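Local coordinates for peptide ABC transporter, peptide-binding protein (Thermus thermophilus, PDB 2D5W) that binds oligopeptides, here a pentapeptide, and probably hands them to an ABC transporter for uptake into the cell, at residues A[293-304]-A[547-558]. Sequence-based numbering, arbitrary orientation.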
loop_
_atom_site.group_PDB
_atom_site.type_symbol
_atom_site.label_atom_id
_atom_site.label_comp_id
_atom_site.label_asym_id
_atom_site.label_seq_id
_atom_site.Cartn_x
_atom_site.Cartn_y
_atom_site.Cartn_z
ATOM N N PHE A 293 19.907 21.072 -1.581
ATOM C CA PHE A 293 18.910 20.149 -1.044
ATOM C C PHE A 293 19.349 19.492 0.247
ATOM O O PHE A 293 20.536 19.428 0.555
ATOM C CB PHE A 293 18.633 19.004 -2.033
ATOM C CG PHE A 293 18.053 19.443 -3.342
ATOM C CD1 PHE A 293 18.867 19.923 -4.364
ATOM C CD2 PHE A 293 16.682 19.371 -3.554
ATOM C CE1 PHE A 293 18.320 20.325 -5.580
ATOM C CE2 PHE A 293 16.124 19.769 -4.761
ATOM C CZ PHE A 293 16.942 20.249 -5.778
ATOM N N ASP A 294 18.366 18.998 0.992
ATOM C CA ASP A 294 18.617 18.244 2.210
ATOM C C ASP A 294 18.167 16.825 1.881
ATOM O O ASP A 294 17.182 16.626 1.161
ATOM C CB ASP A 294 17.803 18.784 3.389
ATOM C CG ASP A 294 18.353 20.090 3.919
ATOM O OD1 ASP A 294 17.802 21.154 3.573
ATOM O OD2 ASP A 294 19.350 20.049 4.670
ATOM N N ILE A 295 18.905 15.842 2.380
ATOM C CA ILE A 295 18.579 14.442 2.143
ATOM C C ILE A 295 18.246 13.801 3.481
ATOM O O ILE A 295 19.018 13.902 4.435
ATOM C CB ILE A 295 19.768 13.692 1.510
ATOM C CG1 ILE A 295 20.202 14.405 0.225
ATOM C CG2 ILE A 295 19.375 12.244 1.218
ATOM C CD1 ILE A 295 21.497 13.881 -0.361
ATOM N N TRP A 296 17.094 13.143 3.548
ATOM C CA TRP A 296 16.635 12.489 4.769
ATOM C C TRP A 296 16.277 11.035 4.512
ATOM O O TRP A 296 15.890 10.676 3.402
ATOM C CB TRP A 296 15.377 13.173 5.310
ATOM C CG TRP A 296 15.479 14.647 5.477
ATOM C CD1 TRP A 296 15.060 15.607 4.602
ATOM C CD2 TRP A 296 16.011 15.337 6.608
ATOM N NE1 TRP A 296 15.295 16.859 5.124
ATOM C CE2 TRP A 296 15.878 16.720 6.355
ATOM C CE3 TRP A 296 16.587 14.920 7.816
ATOM C CZ2 TRP A 296 16.302 17.692 7.269
ATOM C CZ3 TRP A 296 17.007 15.885 8.723
ATOM C CH2 TRP A 296 16.861 17.256 8.444
ATOM N N PHE A 297 16.394 10.209 5.546
ATOM C CA PHE A 297 16.035 8.797 5.455
ATOM C C PHE A 297 15.014 8.550 6.556
ATOM O O PHE A 297 15.312 8.718 7.738
ATOM C CB PHE A 297 17.270 7.919 5.651
ATOM C CG PHE A 297 18.256 8.014 4.525
ATOM C CD1 PHE A 297 18.183 7.146 3.442
ATOM C CD2 PHE A 297 19.244 8.992 4.534
ATOM C CE1 PHE A 297 19.081 7.250 2.383
ATOM C CE2 PHE A 297 20.148 9.106 3.478
ATOM C CZ PHE A 297 20.065 8.232 2.402
ATOM N N VAL A 298 13.808 8.156 6.162
ATOM C CA VAL A 298 12.737 7.934 7.121
ATOM C C VAL A 298 12.315 6.478 7.225
ATOM O O VAL A 298 11.825 5.895 6.264
ATOM C CB VAL A 298 11.494 8.778 6.750
ATOM C CG1 VAL A 298 10.382 8.560 7.768
ATOM C CG2 VAL A 298 11.870 10.251 6.680
ATOM N N PRO A 299 12.517 5.864 8.401
ATOM C CA PRO A 299 12.122 4.465 8.562
ATOM C C PRO A 299 10.601 4.351 8.547
ATOM O O PRO A 299 9.897 5.262 8.975
ATOM C CB PRO A 299 12.715 4.096 9.920
ATOM C CG PRO A 299 13.939 4.948 9.985
ATOM C CD PRO A 299 13.415 6.279 9.493
ATOM N N GLY A 300 10.104 3.234 8.036
ATOM C CA GLY A 300 8.671 3.025 7.984
ATOM C C GLY A 300 8.382 1.543 7.912
ATOM O O GLY A 300 9.297 0.725 7.972
ATOM N N ALA A 301 7.110 1.190 7.794
ATOM C CA ALA A 301 6.723 -0.209 7.696
ATOM C C ALA A 301 6.700 -0.521 6.206
ATOM O O ALA A 301 5.642 -0.599 5.586
ATOM C CB ALA A 301 5.349 -0.413 8.318
ATOM N N ILE A 302 7.893 -0.689 5.647
ATOM C CA ILE A 302 8.082 -0.957 4.227
ATOM C C ILE A 302 8.826 -2.280 4.135
ATOM O O ILE A 302 10.021 -2.365 4.431
ATOM C CB ILE A 302 8.907 0.171 3.585
ATOM C CG1 ILE A 302 8.291 1.526 3.951
ATOM C CG2 ILE A 302 8.934 -0.003 2.071
ATOM C CD1 ILE A 302 9.227 2.703 3.762
ATOM N N TRP A 303 8.113 -3.308 3.698
ATOM C CA TRP A 303 8.659 -4.652 3.653
ATOM C C TRP A 303 8.917 -5.201 2.257
ATOM O O TRP A 303 7.983 -5.603 1.553
ATOM C CB TRP A 303 7.709 -5.568 4.435
ATOM C CG TRP A 303 8.084 -7.011 4.478
ATOM C CD1 TRP A 303 9.241 -7.551 4.964
ATOM C CD2 TRP A 303 7.276 -8.110 4.049
ATOM N NE1 TRP A 303 9.203 -8.922 4.862
ATOM C CE2 TRP A 303 8.006 -9.292 4.305
ATOM C CE3 TRP A 303 6.003 -8.210 3.474
ATOM C CZ2 TRP A 303 7.503 -10.561 4.003
ATOM C CZ3 TRP A 303 5.505 -9.470 3.175
ATOM C CH2 TRP A 303 6.253 -10.629 3.440
ATOM N N GLU A 304 10.189 -5.204 1.863
ATOM C CA GLU A 304 10.589 -5.738 0.563
ATOM C C GLU A 304 10.539 -7.257 0.719
ATOM O O GLU A 304 11.119 -7.820 1.654
ATOM C CB GLU A 304 12.004 -5.281 0.202
ATOM C CG GLU A 304 12.430 -5.644 -1.223
ATOM C CD GLU A 304 11.769 -4.794 -2.303
ATOM O OE1 GLU A 304 11.918 -5.146 -3.495
ATOM O OE2 GLU A 304 11.117 -3.777 -1.978
ATOM N N LEU A 547 12.652 -10.159 2.491
ATOM C CA LEU A 547 13.973 -9.728 2.045
ATOM C C LEU A 547 14.595 -8.724 3.016
ATOM O O LEU A 547 15.548 -9.055 3.719
ATOM C CB LEU A 547 13.911 -9.152 0.622
ATOM C CG LEU A 547 13.524 -10.155 -0.477
ATOM C CD1 LEU A 547 13.622 -9.478 -1.836
ATOM C CD2 LEU A 547 14.438 -11.380 -0.428
ATOM N N TYR A 548 14.065 -7.505 3.070
ATOM C CA TYR A 548 14.595 -6.498 3.984
ATOM C C TYR A 548 13.588 -5.398 4.290
ATOM O O TYR A 548 12.614 -5.212 3.559
ATOM C CB TYR A 548 15.894 -5.881 3.430
ATOM C CG TYR A 548 15.821 -5.342 2.013
ATOM C CD1 TYR A 548 16.134 -6.148 0.914
ATOM C CD2 TYR A 548 15.462 -4.017 1.772
ATOM C CE1 TYR A 548 16.092 -5.638 -0.389
ATOM C CE2 TYR A 548 15.416 -3.503 0.478
ATOM C CZ TYR A 548 15.732 -4.313 -0.594
ATOM O OH TYR A 548 15.686 -3.786 -1.866
ATOM N N PHE A 549 13.818 -4.685 5.390
ATOM C CA PHE A 549 12.952 -3.581 5.797
ATOM C C PHE A 549 13.588 -2.297 5.276
ATOM O O PHE A 549 14.788 -2.077 5.433
ATOM C CB PHE A 549 12.817 -3.525 7.320
ATOM C CG PHE A 549 12.120 -4.720 7.912
ATOM C CD1 PHE A 549 10.810 -5.023 7.561
ATOM C CD2 PHE A 549 12.772 -5.529 8.836
ATOM C CE1 PHE A 549 10.158 -6.122 8.126
ATOM C CE2 PHE A 549 12.128 -6.626 9.403
ATOM C CZ PHE A 549 10.822 -6.920 9.049
ATOM N N ARG A 550 12.770 -1.449 4.668
ATOM C CA ARG A 550 13.248 -0.214 4.059
ATOM C C ARG A 550 12.979 1.083 4.794
ATOM O O ARG A 550 12.103 1.169 5.653
ATOM C CB ARG A 550 12.651 -0.092 2.654
ATOM C CG ARG A 550 13.124 -1.166 1.701
ATOM C CD ARG A 550 12.302 -1.216 0.426
ATOM N NE ARG A 550 12.259 0.065 -0.272
ATOM C CZ ARG A 550 11.683 0.236 -1.455
ATOM N NH1 ARG A 550 11.683 1.431 -2.032
ATOM N NH2 ARG A 550 11.105 -0.794 -2.062
ATOM N N ALA A 551 13.767 2.088 4.429
ATOM C CA ALA A 551 13.635 3.449 4.934
ATOM C C ALA A 551 13.569 4.265 3.645
ATOM O O ALA A 551 14.336 4.014 2.709
ATOM C CB ALA A 551 14.852 3.853 5.755
ATOM N N ASN A 552 12.647 5.219 3.579
ATOM C CA ASN A 552 12.498 6.041 2.383
ATOM C C ASN A 552 13.417 7.250 2.380
ATOM O O ASN A 552 13.484 7.993 3.360
ATOM C CB ASN A 552 11.066 6.573 2.237
ATOM C CG ASN A 552 10.052 5.490 1.925
ATOM O OD1 ASN A 552 10.339 4.538 1.203
ATOM N ND2 ASN A 552 8.841 5.651 2.448
ATOM N N PRO A 553 14.152 7.457 1.279
ATOM C CA PRO A 553 15.033 8.622 1.225
ATOM C C PRO A 553 14.223 9.774 0.629
ATOM O O PRO A 553 13.445 9.574 -0.307
ATOM C CB PRO A 553 16.152 8.164 0.298
ATOM C CG PRO A 553 15.429 7.285 -0.673
ATOM C CD PRO A 553 14.466 6.501 0.199
ATOM N N TYR A 554 14.376 10.965 1.193
ATOM C CA TYR A 554 13.685 12.144 0.690
ATOM C C TYR A 554 14.695 13.230 0.371
ATOM O O TYR A 554 15.600 13.494 1.165
ATOM C CB TYR A 554 12.677 12.675 1.713
ATOM C CG TYR A 554 11.486 11.772 1.907
ATOM C CD1 TYR A 554 11.397 10.930 3.011
ATOM C CD2 TYR A 554 10.462 11.735 0.962
ATOM C CE1 TYR A 554 10.316 10.072 3.170
ATOM C CE2 TYR A 554 9.382 10.880 1.111
ATOM C CZ TYR A 554 9.315 10.054 2.214
ATOM O OH TYR A 554 8.244 9.204 2.360
ATOM N N VAL A 555 14.557 13.833 -0.804
ATOM C CA VAL A 555 15.435 14.918 -1.228
ATOM C C VAL A 555 14.513 16.123 -1.299
ATOM O O VAL A 555 13.539 16.128 -2.056
ATOM C CB VAL A 555 16.064 14.631 -2.603
ATOM C CG1 VAL A 555 17.034 15.749 -2.977
ATOM C CG2 VAL A 555 16.793 13.295 -2.559
ATOM N N VAL A 556 14.822 17.143 -0.505
ATOM C CA VAL A 556 13.972 18.320 -0.408
ATOM C C VAL A 556 14.737 19.616 -0.632
ATOM O O VAL A 556 15.743 19.873 0.028
ATOM C CB VAL A 556 13.303 18.353 0.988
ATOM C CG1 VAL A 556 12.336 19.518 1.088
ATOM C CG2 VAL A 556 12.589 17.032 1.252
ATOM N N ARG A 557 14.254 20.440 -1.555
ATOM C CA ARG A 557 14.919 21.702 -1.845
ATOM C C ARG A 557 14.906 22.620 -0.635
ATOM O O ARG A 557 13.904 22.722 0.076
ATOM C CB ARG A 557 14.246 22.423 -3.012
ATOM C CG ARG A 557 15.072 23.598 -3.537
ATOM C CD ARG A 557 14.288 24.495 -4.474
ATOM N NE ARG A 557 13.709 23.778 -5.608
ATOM C CZ ARG A 557 14.399 23.308 -6.645
ATOM N NH1 ARG A 557 15.715 23.471 -6.713
ATOM N NH2 ARG A 557 13.766 22.684 -7.626
ATOM N N LYS A 558 16.025 23.294 -0.400
ATOM C CA LYS A 558 16.099 24.214 0.720
ATOM C C LYS A 558 15.066 25.310 0.507
ATOM O O LYS A 558 14.850 25.767 -0.615
ATOM C CB LYS A 558 17.513 24.788 0.836
ATOM C CG LYS A 558 18.518 23.726 1.271
ATOM C CD LYS A 558 19.929 24.253 1.397
ATOM C CE LYS A 558 20.860 23.162 1.905
ATOM N NZ LYS A 558 20.537 22.723 3.298
HETATM O O HOH W 1 15.420 21.263 2.610
#
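D294 with V556, W296 with Y554, and V298 with N552 each exchange two backbone hydrogen bonds, pairing 293-299 antiparallel with 551-557. P299 fits a non-hydrogen-bonded position opposite A551, where no N-H is asked of its ring. An inverse gamma turn at A301 then bends the chain, the register slips by two in a beta bulge, and pairing resumes where R550 N donates to I302 O (2.9 Å). At the far end L547 and Y548 share E304 O, a classic beta bulge.

Charge marks both ends. K558 NZ lies 3.2 Å from each carboxylate oxygen of D294, a weakly bonded salt bridge, and a water joins D294 OD1 to V556 O. R550 NH2 meets the syn side of E304 OE2 at 3.0 Å, nearly in the guanidinium plane but 33° out of the carboxylate plane. With CG anti to its nitrogen (chi1 -172°) and the chain bent at chi2, E304 lays its methylenes over the Y548 ring, CB 3.8 Å from the ring centroid in a CH-pi contact, while OE1 makes a salt bridge with R418 NE. A glutamine here would probably keep much of that packing but leave the two arginines without the carboxylate that bridges them.

Among the apolar groups, V298, branched and compact, sets CG2 against the edge of the Y554 ring (3.8 Å from CD1). F293 spans V555 and R557, its CZ 3.6 Å from NH1 over one guanidinium face; R557 NE makes its salt bridge with D268. I302 CD1 abuts the N552 amide and I302 packs on a basic side chain of the bound peptide, to which N552 OD1 makes a weak hydrogen bond, so this kink borders the ligand site.

Strand 293-308 pairs antiparallel with both 544-557 and 463-469 in a mixed sheet, W303 bonding by its backbone to W468, while helix 283-286 packs L285 against I295 and V555.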